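Local coordinates for glycosyl hydrolase, family 38 (Enterococcus faecalis, PDB 5KBP), which probably hydrolyses alpha-mannosidic linkages in carbohydrates, as a bacterial member of the glycoside hydrolase family 38 alpha-mannosidases, at residues A[326-331]-A[387-392]; A[424-429]-A[486-491]; A[531-536]-A[653-658]; A[591-596]-A[603-608]. All coordinates share one frame; numbering follows the deposited sequence.

Contact 1: A[326-331]-A[387-392]; sequences AMAYEV and TRQLTE. With SO4 (sulfate ion), chain G.
Leu390 CG stands anti to its own carbonyl carbon (chi1 -74°) and CD1 anti to CA, and the two methyls reach the opposite helix at Met327 and Ala328. CD1 reaches Met327 CB at 3.9 Å, while CD2 lies 3.7 Å from Ala328 CA and also touches the carbonyl oxygen of Met327. Ala328 has only a methyl to offer, and there the chains come nearest, its CA 5.6 Å from the CA of Leu390. Gln389, one residue earlier, sends an extended chain past the same alanine, its OE1 3.6 Å from Ala328 CB. Its carbonyl oxygen meets Val331 CG2 further along, at the more open edge of the contact. The other end of the Gln389 amide turns to a sulfate, probably from the crystallisation liquor: NE2 donates to sulfate O4 at 3.2 Å. Arg388, its chain bent at chi3 (68°), presents the edge of its guanidinium to the same ion. NH1 makes the sounder bond, 3.0 Å to sulfate O2, whereas NE to O2 and NH1 to O4 are weak. Arg388 NH2 also pairs with Glu385, so the guanidinium bridges a carboxylate and the anion. Strand 404-410 lies against Leu390 through Phe409, and Phe502 and Tyr821 touch Met327. Apolar contacts thus join helices 304-332 and 362-393, whose local axes pass 8.8 Å apart at 47°, a close helix-helix crossing in the mainly helical alpha-mannosidase middle domain.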
loop_
_atom_site.group_PDB
_atom_site.type_symbol
_atom_site.label_atom_id
_atom_site.label_comp_id
_atom_site.label_asym_id
_atom_site.label_seq_id
_atom_site.Cartn_x
_atom_site.Cartn_y
_atom_site.Cartn_z
ATOM N N ALA A 326 20.402 10.232 -17.419
ATOM C CA ALA A 326 20.694 10.872 -18.696
ATOM C C ALA A 326 22.197 10.959 -18.934
ATOM O O ALA A 326 22.663 10.803 -20.069
ATOM C CB ALA A 326 20.058 12.260 -18.749
ATOM N N MET A 327 22.971 11.205 -17.874
ATOM C CA MET A 327 24.424 11.211 -18.010
ATOM C C MET A 327 24.972 9.797 -18.152
ATOM O O MET A 327 25.915 9.565 -18.917
ATOM C CB MET A 327 25.066 11.909 -16.810
ATOM C CG MET A 327 24.678 13.368 -16.641
ATOM S SD MET A 327 25.484 14.115 -15.211
ATOM C CE MET A 327 24.727 15.738 -15.204
ATOM N N ALA A 328 24.389 8.837 -17.428
ATOM C CA ALA A 328 24.861 7.458 -17.490
ATOM C C ALA A 328 24.646 6.831 -18.861
ATOM O O ALA A 328 25.270 5.810 -19.167
ATOM C CB ALA A 328 24.168 6.616 -16.419
ATOM N N TYR A 329 23.772 7.412 -19.686
ATOM C CA TYR A 329 23.599 6.918 -21.048
ATOM C C TYR A 329 24.874 7.077 -21.866
ATOM O O TYR A 329 25.112 6.304 -22.801
ATOM C CB TYR A 329 22.432 7.645 -21.722
ATOM C CG TYR A 329 22.271 7.328 -23.192
ATOM C CD1 TYR A 329 21.530 6.230 -23.607
ATOM C CD2 TYR A 329 22.856 8.130 -24.165
ATOM C CE1 TYR A 329 21.380 5.937 -24.949
ATOM C CE2 TYR A 329 22.712 7.844 -25.509
ATOM C CZ TYR A 329 21.972 6.746 -25.895
ATOM O OH TYR A 329 21.825 6.458 -27.233
ATOM N N GLU A 330 25.707 8.063 -21.527
ATOM C CA GLU A 330 26.920 8.306 -22.296
ATOM C C GLU A 330 27.888 7.131 -22.216
ATOM O O GLU A 330 28.662 6.905 -23.150
ATOM C CB GLU A 330 27.593 9.587 -21.803
ATOM C CG GLU A 330 26.704 10.827 -21.854
ATOM C CD GLU A 330 26.536 11.376 -23.259
ATOM O OE1 GLU A 330 27.294 10.949 -24.156
ATOM O OE2 GLU A 330 25.653 12.237 -23.466
ATOM N N VAL A 331 27.867 6.377 -21.118
ATOM C CA VAL A 331 28.824 5.304 -20.912
ATOM C C VAL A 331 28.214 3.931 -21.151
ATOM O O VAL A 331 28.943 2.996 -21.501
ATOM C CB VAL A 331 29.439 5.387 -19.498
ATOM C CG1 VAL A 331 30.042 6.766 -19.251
ATOM C CG2 VAL A 331 28.422 5.057 -18.430
ATOM N N THR A 387 24.389 6.087 -10.849
ATOM C CA THR A 387 25.520 6.538 -10.047
ATOM C C THR A 387 26.675 5.544 -10.116
ATOM O O THR A 387 27.837 5.933 -10.287
ATOM C CB THR A 387 25.069 6.759 -8.602
ATOM O OG1 THR A 387 24.478 8.058 -8.477
ATOM C CG2 THR A 387 26.230 6.645 -7.648
ATOM N N ARG A 388 26.374 4.248 -9.994
ATOM C CA ARG A 388 27.427 3.241 -10.076
ATOM C C ARG A 388 28.040 3.200 -11.471
ATOM O O ARG A 388 29.256 3.030 -11.619
ATOM C CB ARG A 388 26.877 1.866 -9.695
ATOM C CG ARG A 388 27.934 0.772 -9.678
ATOM C CD ARG A 388 27.325 -0.621 -9.664
ATOM N NE ARG A 388 26.644 -0.939 -10.916
ATOM C CZ ARG A 388 25.325 -0.937 -11.068
ATOM N NH1 ARG A 388 24.789 -1.237 -12.242
ATOM N NH2 ARG A 388 24.539 -0.642 -10.041
ATOM N N GLN A 389 27.213 3.363 -12.506
ATOM C CA GLN A 389 27.711 3.302 -13.876
ATOM C C GLN A 389 28.612 4.490 -14.196
ATOM O O GLN A 389 29.615 4.341 -14.903
ATOM C CB GLN A 389 26.536 3.231 -14.852
ATOM C CG GLN A 389 25.793 1.899 -14.828
ATOM C CD GLN A 389 24.356 2.015 -15.297
ATOM O OE1 GLN A 389 23.883 3.103 -15.628
ATOM N NE2 GLN A 389 23.649 0.892 -15.319
ATOM N N LEU A 390 28.272 5.675 -13.686
ATOM C CA LEU A 390 29.116 6.845 -13.916
ATOM C C LEU A 390 30.440 6.722 -13.171
ATOM O O LEU A 390 31.512 6.919 -13.756
ATOM C CB LEU A 390 28.376 8.116 -13.496
ATOM C CG LEU A 390 27.250 8.581 -14.422
ATOM C CD1 LEU A 390 26.527 9.781 -13.832
ATOM C CD2 LEU A 390 27.804 8.915 -15.797
ATOM N N THR A 391 30.386 6.386 -11.880
ATOM C CA THR A 391 31.606 6.296 -11.083
ATOM C C THR A 391 32.516 5.171 -11.558
ATOM O O THR A 391 33.742 5.281 -11.445
ATOM C CB THR A 391 31.259 6.108 -9.606
ATOM O OG1 THR A 391 30.388 4.980 -9.459
ATOM C CG2 THR A 391 30.573 7.353 -9.059
ATOM N N GLU A 392 31.946 4.086 -12.089
ATOM C CA GLU A 392 32.771 3.019 -12.643
ATOM C C GLU A 392 33.521 3.462 -13.893
ATOM O O GLU A 392 34.528 2.841 -14.249
ATOM C CB GLU A 392 31.912 1.796 -12.967
ATOM C CG GLU A 392 32.416 0.501 -12.349
ATOM C CD GLU A 392 31.951 0.318 -10.918
ATOM O OE1 GLU A 392 30.876 -0.283 -10.714
ATOM O OE2 GLU A 392 32.655 0.784 -9.998
HETATM S S SO4 G . 26.325 -2.291 -15.391
HETATM O O1 SO4 G . 26.634 -3.705 -15.203
HETATM O O2 SO4 G . 26.959 -1.510 -14.333
HETATM O O3 SO4 G . 26.828 -1.851 -16.689
HETATM O O4 SO4 G . 24.879 -2.097 -15.339
#

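Contact 2: A[424-429]-A[486-491]; sequences VEIERL and MAKYLT
An antiparallel strand pair interrupted by a classic beta bulge joins Val424-Leu429 to Met486-Thr491, in the three-stranded sheet of C-terminal domain 1. Val424 pairs with Leu490 and Leu429 with Met486, each through two backbone hydrogen bonds, the shortest from Val424 N to Leu490 O at 2.6 Å. Between them Ile426 and Glu427 both face Lys488: Ile426 N donates to Lys488 O at 3.0 Å, and Lys488 N to Glu427 O at 3.2 Å, the latter from well above the carbonyl plane. Ile426 CG1 sits between its own backbone N and carbonyl carbon (chi1 58°), 3.5 Å from Lys488 O, with CG2 against Leu490 CB. The Lys488 chain runs beside that of Glu427, pointing the same way; its CD approaches Glu427 OE1 at 3.6 Å, but NZ goes on to Thr448. On the other face, Glu425 CB lies 3.7 Å from Tyr489 CE1, with carboxylate and ring planes 49° apart. Its OE2 touches Ala487 CB and forms a salt bridge with Arg428 NH1 at 3.6 Å, in the guanidinium plane; Arg428 NH2 has a second acidic partner, Asp475. Strand 483-499 is central, with 416-430 on one flank and 463-475 on the other. Helix 436-445 packs on Leu429 and Met486, Tyr451 of strand 451-454 touches Ile426 and Leu490, and Ala626 of the second subunit packs on Met486.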
loop_
_atom_site.group_PDB
_atom_site.type_symbol
_atom_site.label_atom_id
_atom_site.label_comp_id
_atom_site.label_asym_id
_atom_site.label_seq_id
_atom_site.Cartn_x
_atom_site.Cartn_y
_atom_site.Cartn_z
ATOM N N VAL A 424 32.484 7.459 3.628
ATOM C CA VAL A 424 33.470 6.729 2.840
ATOM C C VAL A 424 33.872 5.475 3.602
ATOM O O VAL A 424 34.241 5.548 4.779
ATOM C CB VAL A 424 34.704 7.597 2.532
ATOM C CG1 VAL A 424 35.695 6.827 1.672
ATOM C CG2 VAL A 424 34.287 8.893 1.852
ATOM N N GLU A 425 33.800 4.330 2.928
ATOM C CA GLU A 425 34.229 3.063 3.507
ATOM C C GLU A 425 35.750 2.980 3.472
ATOM O O GLU A 425 36.354 3.018 2.395
ATOM C CB GLU A 425 33.608 1.897 2.741
ATOM C CG GLU A 425 34.004 0.524 3.250
ATOM C CD GLU A 425 33.594 -0.582 2.297
ATOM O OE1 GLU A 425 34.381 -0.902 1.381
ATOM O OE2 GLU A 425 32.479 -1.122 2.456
ATOM N N ILE A 426 36.372 2.867 4.646
ATOM C CA ILE A 426 37.828 2.798 4.724
ATOM C C ILE A 426 38.346 1.376 4.915
ATOM O O ILE A 426 39.516 1.111 4.597
ATOM C CB ILE A 426 38.367 3.714 5.843
ATOM C CG1 ILE A 426 37.772 3.323 7.197
ATOM C CG2 ILE A 426 38.075 5.173 5.523
ATOM C CD1 ILE A 426 38.321 4.128 8.356
ATOM N N GLU A 427 37.520 0.458 5.414
ATOM C CA GLU A 427 37.924 -0.929 5.585
ATOM C C GLU A 427 36.719 -1.826 5.350
ATOM O O GLU A 427 35.568 -1.388 5.429
ATOM C CB GLU A 427 38.525 -1.177 6.972
ATOM C CG GLU A 427 40.004 -0.846 7.065
ATOM C CD GLU A 427 40.347 -0.051 8.306
ATOM O OE1 GLU A 427 39.467 0.107 9.176
ATOM O OE2 GLU A 427 41.498 0.423 8.407
ATOM N N ARG A 428 36.996 -3.097 5.063
ATOM C CA ARG A 428 35.938 -4.033 4.690
ATOM C C ARG A 428 36.407 -5.451 4.967
ATOM O O ARG A 428 37.410 -5.894 4.397
ATOM C CB ARG A 428 35.570 -3.857 3.218
ATOM C CG ARG A 428 34.492 -4.797 2.713
ATOM C CD ARG A 428 33.572 -4.068 1.753
ATOM N NE ARG A 428 33.227 -4.873 0.587
ATOM C CZ ARG A 428 32.437 -4.453 -0.396
ATOM N NH1 ARG A 428 31.906 -3.238 -0.349
ATOM N NH2 ARG A 428 32.173 -5.248 -1.424
ATOM N N LEU A 429 35.685 -6.160 5.834
ATOM C CA LEU A 429 35.991 -7.550 6.159
ATOM C C LEU A 429 34.852 -8.439 5.678
ATOM O O LEU A 429 33.795 -8.499 6.326
ATOM C CB LEU A 429 36.204 -7.723 7.665
ATOM C CG LEU A 429 37.287 -6.876 8.338
ATOM C CD1 LEU A 429 37.424 -7.258 9.805
ATOM C CD2 LEU A 429 38.620 -7.012 7.614
ATOM N N MET A 486 31.464 -6.986 7.136
ATOM C CA MET A 486 31.532 -5.952 8.159
ATOM C C MET A 486 32.467 -4.857 7.664
ATOM O O MET A 486 33.563 -5.150 7.173
ATOM C CB MET A 486 32.034 -6.518 9.487
ATOM C CG MET A 486 31.077 -7.480 10.164
ATOM S SD MET A 486 29.535 -6.682 10.652
ATOM C CE MET A 486 28.858 -7.921 11.751
ATOM N N ALA A 487 32.037 -3.605 7.783
ATOM C CA ALA A 487 32.788 -2.490 7.230
ATOM C C ALA A 487 32.934 -1.382 8.263
ATOM O O ALA A 487 32.182 -1.302 9.237
ATOM C CB ALA A 487 32.122 -1.935 5.965
ATOM N N LYS A 488 33.923 -0.524 8.028
ATOM C CA LYS A 488 34.137 0.682 8.815
ATOM C C LYS A 488 33.997 1.883 7.894
ATOM O O LYS A 488 34.606 1.920 6.819
ATOM C CB LYS A 488 35.513 0.676 9.487
ATOM C CG LYS A 488 35.718 1.814 10.472
ATOM C CD LYS A 488 36.939 1.577 11.342
ATOM C CE LYS A 488 37.011 2.583 12.479
ATOM N NZ LYS A 488 38.114 2.271 13.429
ATOM N N TYR A 489 33.193 2.857 8.310
ATOM C CA TYR A 489 32.872 4.010 7.484
ATOM C C TYR A 489 33.348 5.285 8.158
ATOM O O TYR A 489 33.236 5.437 9.379
ATOM C CB TYR A 489 31.368 4.097 7.215
ATOM C CG TYR A 489 30.821 2.916 6.455
ATOM C CD1 TYR A 489 30.808 2.908 5.067
ATOM C CD2 TYR A 489 30.319 1.809 7.123
ATOM C CE1 TYR A 489 30.309 1.829 4.364
ATOM C CE2 TYR A 489 29.817 0.724 6.430
ATOM C CZ TYR A 489 29.816 0.739 5.050
ATOM O OH TYR A 489 29.318 -0.337 4.353
ATOM N N LEU A 490 33.875 6.200 7.353
ATOM C CA LEU A 490 34.294 7.513 7.817
ATOM C C LEU A 490 33.420 8.568 7.156
ATOM O O LEU A 490 33.186 8.516 5.943
ATOM C CB LEU A 490 35.770 7.763 7.503
ATOM C CG LEU A 490 36.481 8.724 8.457
ATOM C CD1 LEU A 490 36.296 8.265 9.895
ATOM C CD2 LEU A 490 37.956 8.832 8.114
ATOM N N THR A 491 32.932 9.511 7.954
ATOM C CA THR A 491 32.047 10.573 7.488
ATOM C C THR A 491 32.854 11.864 7.406
ATOM O O THR A 491 33.262 12.413 8.435
ATOM C CB THR A 491 30.847 10.724 8.420
ATOM O OG1 THR A 491 30.076 9.514 8.406
ATOM C CG2 THR A 491 29.973 11.879 7.978
#

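Contact 3: A[531-536]-A[653-658]; sequences ENEFIQ and IKESNQ
Asn532 OD1 accepts two backbone N-H groups, from Phe534 N and Ile535 N, each at 2.9 Å. Ile535 N approaches nearly along the C=O axis, Phe534 N from above the carbonyl plane (55° out of it). Across the contact the amide's other end donates: Asn532 ND2 to Ile653 O, 3.1 Å, with the acceptor close to the amide plane. Ser656 O lies 3.0 Å from the same ND2. CG of Asn532 is held between backbone N and carbonyl carbon (chi1 49°), and the buried amide is fixed at both ends, its oxygen by its own turn and its nitrogen by Ile653 O. These bonds to OD1 make an Asx turn and Asx motif in the tight link between strands 529-531 and 535-539, while the partner is the loop joining strands 641-653 and 659-667; the contact therefore ties turns of two different antiparallel sheets in the family 38 C-terminal domain. In that loop Ser656 OG accepts from Gln658 N, forming an ST turn. Phe534 brings the CD2/CE2 side of its ring to the loop backbone: CD2 is 3.6 Å from Ser656 C, Glu655 C sits at the ring edge, and CB meets Asn657 CB at 3.6 Å. Glu533 CG covers one ring face, over its centre. Glu533 OE1 stands 3.8 Å from Glu655 OE1, a repulsion perhaps eased by Lys497, which forms a long, weak ion pair with Glu655.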
loop_
_atom_site.group_PDB
_atom_site.type_symbol
_atom_site.label_atom_id
_atom_site.label_comp_id
_atom_site.label_asym_id
_atom_site.label_seq_id
_atom_site.Cartn_x
_atom_site.Cartn_y
_atom_site.Cartn_z
ATOM N N GLU A 531 26.854 34.934 12.312
ATOM C CA GLU A 531 26.991 35.912 11.241
ATOM C C GLU A 531 28.024 35.424 10.238
ATOM O O GLU A 531 28.984 34.734 10.598
ATOM C CB GLU A 531 27.385 37.297 11.776
ATOM C CG GLU A 531 28.809 37.410 12.287
ATOM C CD GLU A 531 29.098 38.770 12.889
ATOM O OE1 GLU A 531 28.712 39.001 14.054
ATOM O OE2 GLU A 531 29.696 39.616 12.191
ATOM N N ASN A 532 27.800 35.778 8.974
ATOM C CA ASN A 532 28.791 35.591 7.922
ATOM C C ASN A 532 28.969 36.902 7.170
ATOM O O ASN A 532 28.897 37.980 7.768
ATOM C CB ASN A 532 28.382 34.459 6.973
ATOM C CG ASN A 532 26.949 34.582 6.489
ATOM O OD1 ASN A 532 26.340 35.649 6.569
ATOM N ND2 ASN A 532 26.400 33.483 5.983
ATOM N N GLU A 533 29.192 36.829 5.863
ATOM C CA GLU A 533 29.370 38.024 5.051
ATOM C C GLU A 533 28.062 38.552 4.479
ATOM O O GLU A 533 28.075 39.573 3.783
ATOM C CB GLU A 533 30.360 37.742 3.917
ATOM C CG GLU A 533 29.910 36.648 2.969
ATOM C CD GLU A 533 30.995 36.235 1.996
ATOM O OE1 GLU A 533 31.720 35.261 2.290
ATOM O OE2 GLU A 533 31.129 36.891 0.942
ATOM N N PHE A 534 26.938 37.894 4.756
ATOM C CA PHE A 534 25.644 38.315 4.235
ATOM C C PHE A 534 24.674 38.730 5.329
ATOM O O PHE A 534 24.048 39.791 5.224
ATOM C CB PHE A 534 25.013 37.191 3.399
ATOM C CG PHE A 534 25.943 36.576 2.397
ATOM C CD1 PHE A 534 26.276 37.250 1.233
ATOM C CD2 PHE A 534 26.470 35.314 2.611
ATOM C CE1 PHE A 534 27.128 36.678 0.307
ATOM C CE2 PHE A 534 27.320 34.737 1.688
ATOM C CZ PHE A 534 27.650 35.420 0.534
ATOM N N ILE A 535 24.524 37.921 6.376
ATOM C CA ILE A 535 23.509 38.139 7.396
ATOM C C ILE A 535 24.145 38.088 8.777
ATOM O O ILE A 535 25.170 37.434 8.989
ATOM C CB ILE A 535 22.368 37.102 7.292
ATOM C CG1 ILE A 535 22.927 35.682 7.414
ATOM C CG2 ILE A 535 21.609 37.267 5.985
ATOM C CD1 ILE A 535 21.877 34.599 7.291
ATOM N N GLN A 536 23.522 38.789 9.723
ATOM C CA GLN A 536 23.905 38.759 11.129
ATOM C C GLN A 536 22.687 38.319 11.929
ATOM O O GLN A 536 21.661 39.007 11.929
ATOM C CB GLN A 536 24.407 40.129 11.595
ATOM C CG GLN A 536 25.277 40.097 12.847
ATOM C CD GLN A 536 24.473 39.979 14.128
ATOM O OE1 GLN A 536 23.279 40.277 14.156
ATOM N NE2 GLN A 536 25.127 39.545 15.198
ATOM N N ILE A 653 25.642 28.461 6.936
ATOM C CA ILE A 653 26.942 28.111 6.389
ATOM C C ILE A 653 27.660 29.392 5.961
ATOM O O ILE A 653 27.062 30.462 5.845
ATOM C CB ILE A 653 26.835 27.108 5.224
ATOM C CG1 ILE A 653 26.149 27.744 4.016
ATOM C CG2 ILE A 653 26.082 25.864 5.667
ATOM C CD1 ILE A 653 26.057 26.818 2.821
ATOM N N LYS A 654 28.968 29.266 5.723
ATOM C CA LYS A 654 29.799 30.444 5.486
ATOM C C LYS A 654 29.508 31.084 4.133
ATOM O O LYS A 654 29.406 32.312 4.033
ATOM C CB LYS A 654 31.278 30.068 5.586
ATOM C CG LYS A 654 32.232 31.171 5.153
ATOM C CD LYS A 654 33.677 30.699 5.182
ATOM C CE LYS A 654 34.618 31.781 4.673
ATOM N NZ LYS A 654 36.041 31.349 4.711
ATOM N N GLU A 655 29.364 30.275 3.082
ATOM C CA GLU A 655 29.338 30.772 1.712
ATOM C C GLU A 655 27.925 30.908 1.153
ATOM O O GLU A 655 27.734 30.846 -0.066
ATOM C CB GLU A 655 30.177 29.866 0.812
ATOM C CG GLU A 655 31.603 29.638 1.294
ATOM C CD GLU A 655 32.510 30.834 1.054
ATOM O OE1 GLU A 655 32.023 31.870 0.555
ATOM O OE2 GLU A 655 33.716 30.733 1.362
ATOM N N SER A 656 26.927 31.106 2.011
ATOM C CA SER A 656 25.561 31.262 1.535
ATOM C C SER A 656 24.788 32.178 2.472
ATOM O O SER A 656 25.012 32.171 3.685
ATOM C CB SER A 656 24.846 29.911 1.422
ATOM O OG SER A 656 23.480 30.086 1.090
ATOM N N ASN A 657 23.880 32.961 1.893
ATOM C CA ASN A 657 22.976 33.809 2.655
ATOM C C ASN A 657 21.705 33.081 3.069
ATOM O O ASN A 657 20.805 33.706 3.641
ATOM C CB ASN A 657 22.616 35.060 1.848
ATOM C CG ASN A 657 21.786 34.743 0.616
ATOM O OD1 ASN A 657 21.891 33.662 0.038
ATOM N ND2 ASN A 657 20.954 35.695 0.206
ATOM N N GLN A 658 21.609 31.784 2.788
ATOM C CA GLN A 658 20.420 31.012 3.125
ATOM C C GLN A 658 20.464 30.581 4.585
ATOM O O GLN A 658 21.445 29.985 5.038
ATOM C CB GLN A 658 20.303 29.786 2.220
ATOM C CG GLN A 658 19.952 30.101 0.777
ATOM C CD GLN A 658 19.667 28.851 -0.031
ATOM O OE1 GLN A 658 20.437 27.891 -0.004
ATOM N NE2 GLN A 658 18.550 28.853 -0.747
#

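Contact 4: A[591-596]-A[603-608]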
loop_
_atom_site.group_PDB
_atom_site.type_symbol
_atom_site.label_atom_id
_atom_site.label_comp_id
_atom_site.label_asym_id
_atom_site.label_seq_id
_atom_site.Cartn_x
_atom_site.Cartn_y
_atom_site.Cartn_z
ATOM N N GLU A 591 14.740 27.582 25.088
ATOM C CA GLU A 591 16.000 26.962 25.481
ATOM C C GLU A 591 16.889 26.893 24.245
ATOM O O GLU A 591 16.652 26.080 23.345
ATOM C CB GLU A 591 15.772 25.573 26.075
ATOM C CG GLU A 591 17.048 24.868 26.507
ATOM C CD GLU A 591 16.794 23.473 27.042
ATOM O OE1 GLU A 591 15.614 23.075 27.139
ATOM O OE2 GLU A 591 17.776 22.774 27.366
ATOM N N ILE A 592 17.909 27.745 24.202
ATOM C CA ILE A 592 18.778 27.887 23.042
ATOM C C ILE A 592 20.104 27.205 23.343
ATOM O O ILE A 592 20.710 27.446 24.395
ATOM C CB ILE A 592 18.987 29.366 22.681
ATOM C CG1 ILE A 592 17.682 30.141 22.874
ATOM C CG2 ILE A 592 19.477 29.498 21.248
ATOM C CD1 ILE A 592 17.850 31.641 22.831
ATOM N N THR A 593 20.554 26.355 22.421
ATOM C CA THR A 593 21.803 25.623 22.581
ATOM C C THR A 593 22.526 25.573 21.244
ATOM O O THR A 593 21.935 25.183 20.232
ATOM C CB THR A 593 21.554 24.200 23.096
ATOM O OG1 THR A 593 20.824 24.255 24.328
ATOM C CG2 THR A 593 22.871 23.478 23.328
ATOM N N ASN A 594 23.797 25.969 21.243
ATOM C CA ASN A 594 24.630 25.868 20.051
ATOM C C ASN A 594 25.105 24.429 19.890
ATOM O O ASN A 594 25.772 23.885 20.777
ATOM C CB ASN A 594 25.818 26.824 20.143
ATOM C CG ASN A 594 26.760 26.699 18.960
ATOM O OD1 ASN A 594 27.872 26.186 19.088
ATOM N ND2 ASN A 594 26.315 27.160 17.796
ATOM N N LYS A 595 24.757 23.814 18.761
ATOM C CA LYS A 595 25.097 22.423 18.478
ATOM C C LYS A 595 26.390 22.289 17.684
ATOM O O LYS A 595 27.261 21.493 18.046
ATOM C CB LYS A 595 23.945 21.745 17.724
ATOM C CG LYS A 595 22.672 21.590 18.539
ATOM C CD LYS A 595 22.893 20.679 19.734
ATOM C CE LYS A 595 21.627 20.527 20.558
ATOM N NZ LYS A 595 21.835 19.633 21.731
ATOM N N GLU A 596 26.529 23.047 16.601
ATOM C CA GLU A 596 27.731 23.025 15.783
ATOM C C GLU A 596 28.282 24.436 15.648
ATOM O O GLU A 596 27.531 25.413 15.615
ATOM C CB GLU A 596 27.452 22.438 14.393
ATOM C CG GLU A 596 27.117 20.954 14.396
ATOM C CD GLU A 596 26.515 20.490 13.082
ATOM O OE1 GLU A 596 25.299 20.688 12.881
ATOM O OE2 GLU A 596 27.260 19.933 12.248
ATOM N N SER A 603 25.193 25.829 13.811
ATOM C CA SER A 603 23.778 25.542 13.992
ATOM C C SER A 603 23.393 25.730 15.452
ATOM O O SER A 603 24.179 25.452 16.361
ATOM C CB SER A 603 23.424 24.116 13.545
ATOM O OG SER A 603 24.022 23.154 14.396
ATOM N N TYR A 604 22.165 26.203 15.660
ATOM C CA TYR A 604 21.591 26.392 16.985
ATOM C C TYR A 604 20.323 25.561 17.124
ATOM O O TYR A 604 19.567 25.398 16.160
ATOM C CB TYR A 604 21.255 27.865 17.242
ATOM C CG TYR A 604 22.412 28.702 17.734
ATOM C CD1 TYR A 604 23.399 29.140 16.863
ATOM C CD2 TYR A 604 22.508 29.067 19.070
ATOM C CE1 TYR A 604 24.454 29.909 17.310
ATOM C CE2 TYR A 604 23.561 29.838 19.526
ATOM C CZ TYR A 604 24.529 30.256 18.640
ATOM O OH TYR A 604 25.579 31.025 19.083
ATOM N N GLN A 605 20.094 25.045 18.327
ATOM C CA GLN A 605 18.854 24.358 18.659
ATOM C C GLN A 605 17.986 25.288 19.493
ATOM O O GLN A 605 18.444 25.832 20.504
ATOM C CB GLN A 605 19.121 23.063 19.425
ATOM C CG GLN A 605 17.874 22.218 19.648
ATOM C CD GLN A 605 18.018 21.252 20.807
ATOM O OE1 GLN A 605 18.302 21.656 21.935
ATOM N NE2 GLN A 605 17.819 19.967 20.536
ATOM N N ILE A 606 16.741 25.476 19.066
ATOM C CA ILE A 606 15.777 26.308 19.776
ATOM C C ILE A 606 14.648 25.408 20.255
ATOM O O ILE A 606 13.946 24.798 19.439
ATOM C CB ILE A 606 15.235 27.442 18.892
ATOM C CG1 ILE A 606 16.384 28.302 18.363
ATOM C CG2 ILE A 606 14.248 28.293 19.675
ATOM C CD1 ILE A 606 15.943 29.390 17.410
ATOM N N LYS A 607 14.474 25.325 21.571
ATOM C CA LYS A 607 13.429 24.516 22.182
ATOM C C LYS A 607 12.394 25.420 22.833
ATOM O O LYS A 607 12.736 26.269 23.665
ATOM C CB LYS A 607 14.010 23.553 23.219
ATOM C CG LYS A 607 14.527 22.247 22.642
ATOM C CD LYS A 607 14.920 21.287 23.752
ATOM C CE LYS A 607 15.303 19.924 23.205
ATOM N NZ LYS A 607 15.624 18.970 24.303
ATOM N N GLN A 608 11.131 25.233 22.455
ATOM C CA GLN A 608 10.014 25.971 23.027
ATOM C C GLN A 608 8.903 24.992 23.377
ATOM O O GLN A 608 8.510 24.172 22.542
ATOM C CB GLN A 608 9.493 27.034 22.055
ATOM C CG GLN A 608 10.482 28.146 21.750
ATOM C CD GLN A 608 10.374 28.638 20.322
ATOM O OE1 GLN A 608 10.084 27.865 19.410
ATOM N NE2 GLN A 608 10.604 29.930 20.120
#
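The beta hairpin of strands 591-597 and 601-613, at the edge of a large antiparallel sheet, pairs Glu591-Glu596 with Ser603-Gln608 and carries a classic bulge near its turn. Lys595 and Glu596 both face Ser603; Ser603 O accepts from Lys595 N at 3.0 Å and, weakly, from Glu596 N. Ser603 N returns a bond to Glu596 O, and Ser603 OG donates to Glu596 OE1 at 3.2 Å, meeting the carboxylate on its anti side. Before the bulge, Asn594 CG is anti to the backbone N (chi1 177°), and the side chain crosses one face of the Tyr604 ring. CB makes a CH-pi contact 4.0 Å from the ring centroid, and ND2 lies 3.4 Å above the plane, offset toward the rim; amide and ring planes are 60° apart. Ile592 CG2 touches Tyr604 CD2 at 3.8 Å. On the opposite face Lys595 CE rests on Gln605 CD, 3.7 Å away, and Glu591 runs beside Lys607. The chemistry is therefore divided: the largely apolar face of Ile592, Asn594, Tyr604 and Ile606 is covered partly by Ile539, while the other carries long polar chains, where Lys607 probably attracts Glu591 without direct contact and forms a long, weak ion pair with Glu645.

In the fold
The contacts lead from the helical middle domain into the C-terminal beta domains. Contact 1 closes before contact 2 opens; their centres are 24 Å apart and their nearest atoms about 10 Å, without touching. Contacts 3 and 4 lie in the same C-terminal domain, and the hairpin of contact 4 falls within the chain between the two segments of contact 3; their centres are 18 Å apart, nearest atoms about 7 Å. Strand 641-653 links them, neighbouring the hairpin and leading into loop 653-658. Strand 416-430, which supplies contact 2, also touches Ile653 and Glu655 of contact 3. All four lie away from Phe253 and Tyr256, which bind calcium in a structure of this protein but carry none in this chain.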